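Local coordinates for protein cytochrome C2 (Rhodospirillum rubrum, PDB 3C2C) that carries electrons through its covalently bound haem, probably between membrane complexes of the photosynthetic bacterium, as cytochromes c2 generally do, at residues F36-T39 / A40-D44; Y48-S51 / Y52-K56. One frame throughout, in Å; residues are numbered along the deposited sequence.

Contact 1 of 2, residues F36-T39 / A40-D44. With HEM (protoporphyrin IX containing Fe), chain B.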
loop_
_atom_site.group_PDB
_atom_site.type_symbol
_atom_site.label_atom_id
_atom_site.label_comp_id
_atom_site.label_asym_id
_atom_site.label_seq_id
_atom_site.Cartn_x
_atom_site.Cartn_y
_atom_site.Cartn_z
ATOM N N PHE A 36 1.335 -7.184 -3.482
ATOM C CA PHE A 36 1.986 -6.865 -4.737
ATOM C C PHE A 36 1.098 -7.456 -5.880
ATOM O O PHE A 36 0.977 -8.733 -5.907
ATOM C CB PHE A 36 3.485 -7.148 -4.910
ATOM C CG PHE A 36 4.249 -6.817 -6.159
ATOM C CD1 PHE A 36 4.586 -5.506 -6.305
ATOM C CD2 PHE A 36 4.493 -7.818 -7.127
ATOM C CE1 PHE A 36 5.112 -5.070 -7.604
ATOM C CE2 PHE A 36 5.136 -7.473 -8.350
ATOM C CZ PHE A 36 5.329 -6.052 -8.490
ATOM N N GLU A 37 0.920 -6.580 -6.905
ATOM C CA GLU A 37 0.035 -7.016 -8.051
ATOM C C GLU A 37 -1.299 -7.412 -7.728
ATOM O O GLU A 37 -1.947 -8.028 -8.515
ATOM C CB GLU A 37 0.743 -7.983 -9.007
ATOM C CG GLU A 37 1.912 -7.182 -9.513
ATOM C CD GLU A 37 2.737 -7.772 -10.666
ATOM O OE1 GLU A 37 3.282 -6.740 -11.408
ATOM O OE2 GLU A 37 2.636 -9.050 -10.652
ATOM N N ASN A 38 -1.807 -7.049 -6.589
ATOM C CA ASN A 38 -3.154 -7.553 -6.133
ATOM C C ASN A 38 -4.025 -6.244 -6.330
ATOM O O ASN A 38 -3.446 -5.228 -6.556
ATOM C CB ASN A 38 -3.000 -8.070 -4.647
ATOM C CG ASN A 38 -4.181 -8.927 -4.427
ATOM O OD1 ASN A 38 -5.348 -9.032 -4.800
ATOM N ND2 ASN A 38 -3.976 -9.834 -3.444
ATOM N N THR A 39 -5.267 -6.343 -6.380
ATOM C CA THR A 39 -6.230 -5.296 -6.316
ATOM C C THR A 39 -6.130 -4.299 -5.209
ATOM O O THR A 39 -5.582 -4.529 -4.153
ATOM C CB THR A 39 -7.645 -5.955 -6.238
ATOM O OG1 THR A 39 -7.898 -7.029 -7.159
ATOM C CG2 THR A 39 -8.345 -6.020 -4.957
ATOM N N ALA A 40 -6.667 -3.071 -5.371
ATOM C CA ALA A 40 -6.822 -2.061 -4.280
ATOM C C ALA A 40 -7.837 -2.802 -3.409
ATOM O O ALA A 40 -8.603 -3.660 -3.989
ATOM C CB ALA A 40 -7.589 -0.926 -4.851
ATOM N N ALA A 41 -7.929 -2.422 -2.216
ATOM C CA ALA A 41 -8.932 -3.036 -1.283
ATOM C C ALA A 41 -8.809 -4.606 -1.242
ATOM O O ALA A 41 -9.818 -5.321 -1.445
ATOM C CB ALA A 41 -10.281 -2.478 -1.612
ATOM N N HIS A 42 -7.547 -5.112 -1.169
ATOM C CA HIS A 42 -7.352 -6.523 -1.470
ATOM C C HIS A 42 -7.737 -7.434 -0.292
ATOM O O HIS A 42 -7.910 -8.647 -0.592
ATOM C CB HIS A 42 -5.926 -6.749 -1.927
ATOM C CG HIS A 42 -4.985 -6.692 -0.740
ATOM N ND1 HIS A 42 -4.817 -5.442 -0.012
ATOM C CD2 HIS A 42 -4.218 -7.566 -0.057
ATOM C CE1 HIS A 42 -3.866 -5.744 0.975
ATOM N NE2 HIS A 42 -3.521 -7.037 0.928
ATOM N N LYS A 43 -7.869 -6.935 0.916
ATOM C CA LYS A 43 -8.163 -7.878 2.057
ATOM C C LYS A 43 -9.661 -7.820 2.287
ATOM O O LYS A 43 -10.234 -6.883 2.849
ATOM C CB LYS A 43 -7.356 -7.492 3.370
ATOM C CG LYS A 43 -5.916 -7.965 3.476
ATOM C CD LYS A 43 -5.682 -9.378 2.880
ATOM C CE LYS A 43 -4.387 -10.012 3.327
ATOM N NZ LYS A 43 -3.134 -9.432 2.839
ATOM N N ASP A 44 -10.409 -8.935 2.191
ATOM C CA ASP A 44 -11.895 -9.056 2.331
ATOM C C ASP A 44 -12.383 -8.787 3.808
ATOM O O ASP A 44 -13.601 -8.730 3.944
ATOM C CB ASP A 44 -12.497 -10.343 1.822
ATOM C CG ASP A 44 -12.312 -10.664 0.390
ATOM O OD1 ASP A 44 -12.375 -11.552 -0.418
ATOM O OD2 ASP A 44 -12.321 -9.543 -0.149
HETATM C CHA HEM B . -3.512 0.795 3.512
HETATM C CHB HEM B . 1.256 0.188 2.438
HETATM C CHC HEM B . 2.398 2.613 6.559
HETATM C CHD HEM B . -2.243 2.801 7.821
HETATM C C1A HEM B . -2.273 0.537 2.891
HETATM C C2A HEM B . -2.157 -0.029 1.562
HETATM C C3A HEM B . -0.882 -0.302 1.322
HETATM C C4A HEM B . -0.085 0.305 2.396
HETATM C CMA HEM B . -0.279 -0.848 -0.047
HETATM C CAA HEM B . -3.420 -0.423 0.665
HETATM C CBA HEM B . -3.795 -1.949 0.606
HETATM C CGA HEM B . -5.038 -2.236 -0.158
HETATM O O1A HEM B . -5.465 -1.402 -1.077
HETATM O O2A HEM B . -5.483 -3.383 0.003
HETATM C C1B HEM B . 1.927 0.683 3.607
HETATM C C2B HEM B . 3.349 0.772 3.664
HETATM C C3B HEM B . 3.589 1.479 4.790
HETATM C C4B HEM B . 2.415 1.966 5.372
HETATM C CMB HEM B . 4.332 -0.018 2.726
HETATM C CAB HEM B . 5.022 2.007 5.297
HETATM C CBB HEM B . 6.010 2.398 4.305
HETATM C C1C HEM B . 1.254 2.872 7.186
HETATM C C2C HEM B . 1.157 3.465 8.623
HETATM C C3C HEM B . -0.133 3.645 8.860
HETATM C C4C HEM B . -0.873 2.866 7.856
HETATM C CMC HEM B . 2.418 4.100 9.193
HETATM C CAC HEM B . -0.812 4.280 10.101
HETATM C CBC HEM B . -0.382 5.408 10.739
HETATM C C1D HEM B . -2.980 2.334 6.752
HETATM C C2D HEM B . -4.400 2.312 6.663
HETATM C C3D HEM B . -4.749 1.749 5.491
HETATM C C4D HEM B . -3.579 1.484 4.742
HETATM C CMD HEM B . -5.255 2.850 7.879
HETATM C CAD HEM B . -6.199 1.581 4.919
HETATM C CBD HEM B . -6.612 2.975 4.463
HETATM C CGD HEM B . -8.096 3.220 4.304
HETATM O O1D HEM B . -8.875 2.273 4.015
HETATM O O2D HEM B . -8.491 4.468 4.326
HETATM N NA HEM B . -1.016 0.693 3.337
HETATM N NB HEM B . 1.369 1.517 4.614
HETATM N NC HEM B . -0.013 2.565 6.809
HETATM N ND HEM B . -2.437 1.861 5.546
HETATM FE FE HEM B . -0.543 1.638 5.094
#

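Contact 2 of 2, residues Y48-S51 / Y52-K56. With HEM (protoporphyrin IX containing Fe), chain B.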
loop_
_atom_site.group_PDB
_atom_site.type_symbol
_atom_site.label_atom_id
_atom_site.label_comp_id
_atom_site.label_asym_id
_atom_site.label_seq_id
_atom_site.Cartn_x
_atom_site.Cartn_y
_atom_site.Cartn_z
ATOM N N TYR A 48 -12.260 -1.029 4.377
ATOM C CA TYR A 48 -11.506 0.115 3.733
ATOM C C TYR A 48 -12.319 1.384 3.529
ATOM O O TYR A 48 -13.596 1.236 3.424
ATOM C CB TYR A 48 -11.150 -0.340 2.356
ATOM C CG TYR A 48 -9.994 -1.310 2.238
ATOM C CD1 TYR A 48 -8.659 -0.847 2.298
ATOM C CD2 TYR A 48 -10.360 -2.640 2.187
ATOM C CE1 TYR A 48 -7.701 -1.880 2.269
ATOM C CE2 TYR A 48 -9.349 -3.661 2.124
ATOM C CZ TYR A 48 -8.021 -3.225 2.132
ATOM O OH TYR A 48 -7.042 -4.164 1.898
ATOM N N SER A 49 -11.694 2.503 3.498
ATOM C CA SER A 49 -12.368 3.797 3.055
ATOM C C SER A 49 -13.034 3.502 1.606
ATOM O O SER A 49 -12.537 2.626 0.850
ATOM C CB SER A 49 -11.374 4.927 2.823
ATOM O OG SER A 49 -10.916 5.236 4.143
ATOM N N GLU A 50 -14.169 4.122 1.304
ATOM C CA GLU A 50 -14.908 3.856 0.067
ATOM C C GLU A 50 -14.023 4.074 -1.108
ATOM O O GLU A 50 -14.112 3.295 -2.035
ATOM C CB GLU A 50 -16.038 4.860 0.001
ATOM C CG GLU A 50 -16.988 4.220 -0.993
ATOM C CD GLU A 50 -18.322 4.840 -1.533
ATOM O OE1 GLU A 50 -18.984 3.892 -2.227
ATOM O OE2 GLU A 50 -18.507 5.954 -1.004
ATOM N N SER A 51 -13.082 4.981 -1.008
ATOM C CA SER A 51 -12.172 5.326 -2.064
ATOM C C SER A 51 -11.344 4.157 -2.598
ATOM O O SER A 51 -11.023 4.038 -3.817
ATOM C CB SER A 51 -11.163 6.457 -1.715
ATOM O OG SER A 51 -10.293 6.051 -0.754
ATOM N N TYR A 52 -11.044 3.151 -1.828
ATOM C CA TYR A 52 -10.256 1.940 -2.204
ATOM C C TYR A 52 -11.179 0.968 -2.875
ATOM O O TYR A 52 -10.628 0.431 -3.866
ATOM C CB TYR A 52 -9.543 1.136 -0.959
ATOM C CG TYR A 52 -8.401 2.102 -0.378
ATOM C CD1 TYR A 52 -7.073 1.802 -0.590
ATOM C CD2 TYR A 52 -8.752 3.209 0.472
ATOM C CE1 TYR A 52 -6.109 2.664 -0.099
ATOM C CE2 TYR A 52 -7.735 4.130 0.872
ATOM C CZ TYR A 52 -6.404 3.800 0.652
ATOM O OH TYR A 52 -5.433 4.583 1.251
ATOM N N THR A 53 -12.360 0.910 -2.480
ATOM C CA THR A 53 -13.357 0.093 -3.176
ATOM C C THR A 53 -13.649 0.548 -4.630
ATOM O O THR A 53 -13.878 -0.206 -5.606
ATOM C CB THR A 53 -14.601 0.377 -2.183
ATOM O OG1 THR A 53 -14.333 -0.674 -1.174
ATOM C CG2 THR A 53 -15.943 0.443 -2.781
ATOM N N GLU A 54 -13.559 1.799 -4.902
ATOM C CA GLU A 54 -13.737 2.585 -6.141
ATOM C C GLU A 54 -12.394 2.477 -6.827
ATOM O O GLU A 54 -12.684 1.981 -7.916
ATOM C CB GLU A 54 -13.818 4.125 -5.738
ATOM C CG GLU A 54 -15.201 4.427 -5.212
ATOM C CD GLU A 54 -15.476 5.862 -4.784
ATOM O OE1 GLU A 54 -14.710 6.580 -4.132
ATOM O OE2 GLU A 54 -16.566 6.441 -5.150
ATOM N N MET A 55 -11.106 2.436 -6.403
ATOM C CA MET A 55 -9.991 2.136 -7.192
ATOM C C MET A 55 -10.233 0.686 -7.664
ATOM O O MET A 55 -9.784 0.284 -8.820
ATOM C CB MET A 55 -8.607 2.302 -6.452
ATOM C CG MET A 55 -8.716 3.815 -6.007
ATOM S SD MET A 55 -7.000 4.158 -5.452
ATOM C CE MET A 55 -6.802 2.924 -4.252
ATOM N N LYS A 56 -10.779 -0.102 -6.784
ATOM C CA LYS A 56 -10.785 -1.600 -7.034
ATOM C C LYS A 56 -11.821 -1.835 -8.226
ATOM O O LYS A 56 -11.530 -2.528 -9.154
ATOM C CB LYS A 56 -11.123 -2.443 -5.866
ATOM C CG LYS A 56 -11.467 -3.875 -6.318
ATOM C CD LYS A 56 -11.383 -4.776 -5.033
ATOM C CE LYS A 56 -12.764 -5.194 -4.659
ATOM N NZ LYS A 56 -12.579 -6.467 -3.735
HETATM C CHA HEM B . -3.512 0.795 3.512
HETATM C CHB HEM B . 1.256 0.188 2.438
HETATM C CHC HEM B . 2.398 2.613 6.559
HETATM C CHD HEM B . -2.243 2.801 7.821
HETATM C C1A HEM B . -2.273 0.537 2.891
HETATM C C2A HEM B . -2.157 -0.029 1.562
HETATM C C3A HEM B . -0.882 -0.302 1.322
HETATM C C4A HEM B . -0.085 0.305 2.396
HETATM C CMA HEM B . -0.279 -0.848 -0.047
HETATM C CAA HEM B . -3.420 -0.423 0.665
HETATM C CBA HEM B . -3.795 -1.949 0.606
HETATM C CGA HEM B . -5.038 -2.236 -0.158
HETATM O O1A HEM B . -5.465 -1.402 -1.077
HETATM O O2A HEM B . -5.483 -3.383 0.003
HETATM C C1B HEM B . 1.927 0.683 3.607
HETATM C C2B HEM B . 3.349 0.772 3.664
HETATM C C3B HEM B . 3.589 1.479 4.790
HETATM C C4B HEM B . 2.415 1.966 5.372
HETATM C CMB HEM B . 4.332 -0.018 2.726
HETATM C CAB HEM B . 5.022 2.007 5.297
HETATM C CBB HEM B . 6.010 2.398 4.305
HETATM C C1C HEM B . 1.254 2.872 7.186
HETATM C C2C HEM B . 1.157 3.465 8.623
HETATM C C3C HEM B . -0.133 3.645 8.860
HETATM C C4C HEM B . -0.873 2.866 7.856
HETATM C CMC HEM B . 2.418 4.100 9.193
HETATM C CAC HEM B . -0.812 4.280 10.101
HETATM C CBC HEM B . -0.382 5.408 10.739
HETATM C C1D HEM B . -2.980 2.334 6.752
HETATM C C2D HEM B . -4.400 2.312 6.663
HETATM C C3D HEM B . -4.749 1.749 5.491
HETATM C C4D HEM B . -3.579 1.484 4.742
HETATM C CMD HEM B . -5.255 2.850 7.879
HETATM C CAD HEM B . -6.199 1.581 4.919
HETATM C CBD HEM B . -6.612 2.975 4.463
HETATM C CGD HEM B . -8.096 3.220 4.304
HETATM O O1D HEM B . -8.875 2.273 4.015
HETATM O O2D HEM B . -8.491 4.468 4.326
HETATM N NA HEM B . -1.016 0.693 3.337
HETATM N NB HEM B . 1.369 1.517 4.614
HETATM N NC HEM B . -0.013 2.565 6.809
HETATM N ND HEM B . -2.437 1.861 5.546
HETATM FE FE HEM B . -0.543 1.638 5.094
#

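Contact 1 of 2, residues F36-T39 / A40-D44
Asn38 and His42 meet where the chain turns beneath a haem propionate, their side chains crossing at about a right angle. The amide of Asn38 lies against the CB of His42, with OD1 3.7 Å from that carbon, and its plane stands 59° from the imidazole. CG of Asn38 is anti to the backbone N (chi1 -162°), which leaves OD1 within 3.1 Å of the backbone N of Thr39 in a weak, bent hydrogen bond; ND2 is held by the carbonyl of Gly34. Thr39 also packs on His42: its carbonyl O comes 3.2 Å from His42 CB, and the methyl CG2 of Thr39 lies 3.9 Å from the same carbon. The imidazole is also steadied by its neighbour: Lys43 CG sits over one face, offset toward the rim, while Lys43 NZ donates a hydrogen bond to His42 NE2 at 3.1 Å, tilted 28° out of the ring plane, and also bonds the carbonyls of Phe33 and Asn31. Ala41 N donates to haem O1A at 2.9 Å. The next amide, His42 N, donates to haem O2A, an oxygen whose position is less certain. Successive backbone amides turned toward one propionate belong to the cytochrome c haem pocket.

Contact 2 of 2, residues Y48-S51 / Y52-K56
Tyr48, just ahead of helix 50-57, packs on Tyr52, four residues on in its first turn, through CD1 of Tyr48 and CB of Tyr52 at 3.9 Å. Their rings are inclined by 29° but slid apart, so they barely overlap. Followed outward, Tyr48 runs between the two haem propionates. Its CB lies near Tyr52 CB and haem O1D; CG is turned anti to the carbonyl carbon (chi1 -77°), which sends the ring along the propionates, and CD1 of Tyr48 comes 3.6 Å from haem O1D. Further out CE1 and CZ pass to the other propionate, and Tyr48 OH ends 2.6 Å from haem O2A in a weak hydrogen bond, the place of that oxygen being less sure, while also pairing with the backbone N of Lys43. A phenylalanine in place of Tyr48 would probably leave the Lys43 amide and haem O2A without the hydroxyl they share.

Ser49 grips the second propionate twice: its backbone N reaches haem O1D at 2.9 Å and OG donates to haem O2D at 2.6 Å. Its carbonyl turns back to the helix, accepting from Tyr52 N at 3.1 Å with the donor above the carbonyl plane, and the same oxygen lies at the edge of the Tyr52 ring. That ring runs beside O2D through CE2, and its OH is hydrogen-bonded to the hydroxyls of Ser89 and Tyr70. Deeper in the helix, Met55 N hydrogen-bonds to Ser51 O at 3.0 Å. Neutral hydroxyls and a backbone amide thus meet the propionates here, and these donors would be expected to stabilise their negative charge.

Overall arrangement
Contacts 1 and 2 follow one another along the chain, their centres about 10 Å apart, and both close on the propionate edge of the haem. Contact 1 serves the propionate carrying O1A and O2A; contact 2 holds the other through Ser49 and reaches back to the first through Tyr48. The two also touch directly, farther from the haem, where Lys56 of the helix packs against the turn: Lys56 CD lies 3.2 Å from Ala40 O and 3.3 Å from Thr39 CG2. Trp62 and Lys90 add further hydrogen bonds to the haem from outside both contacts.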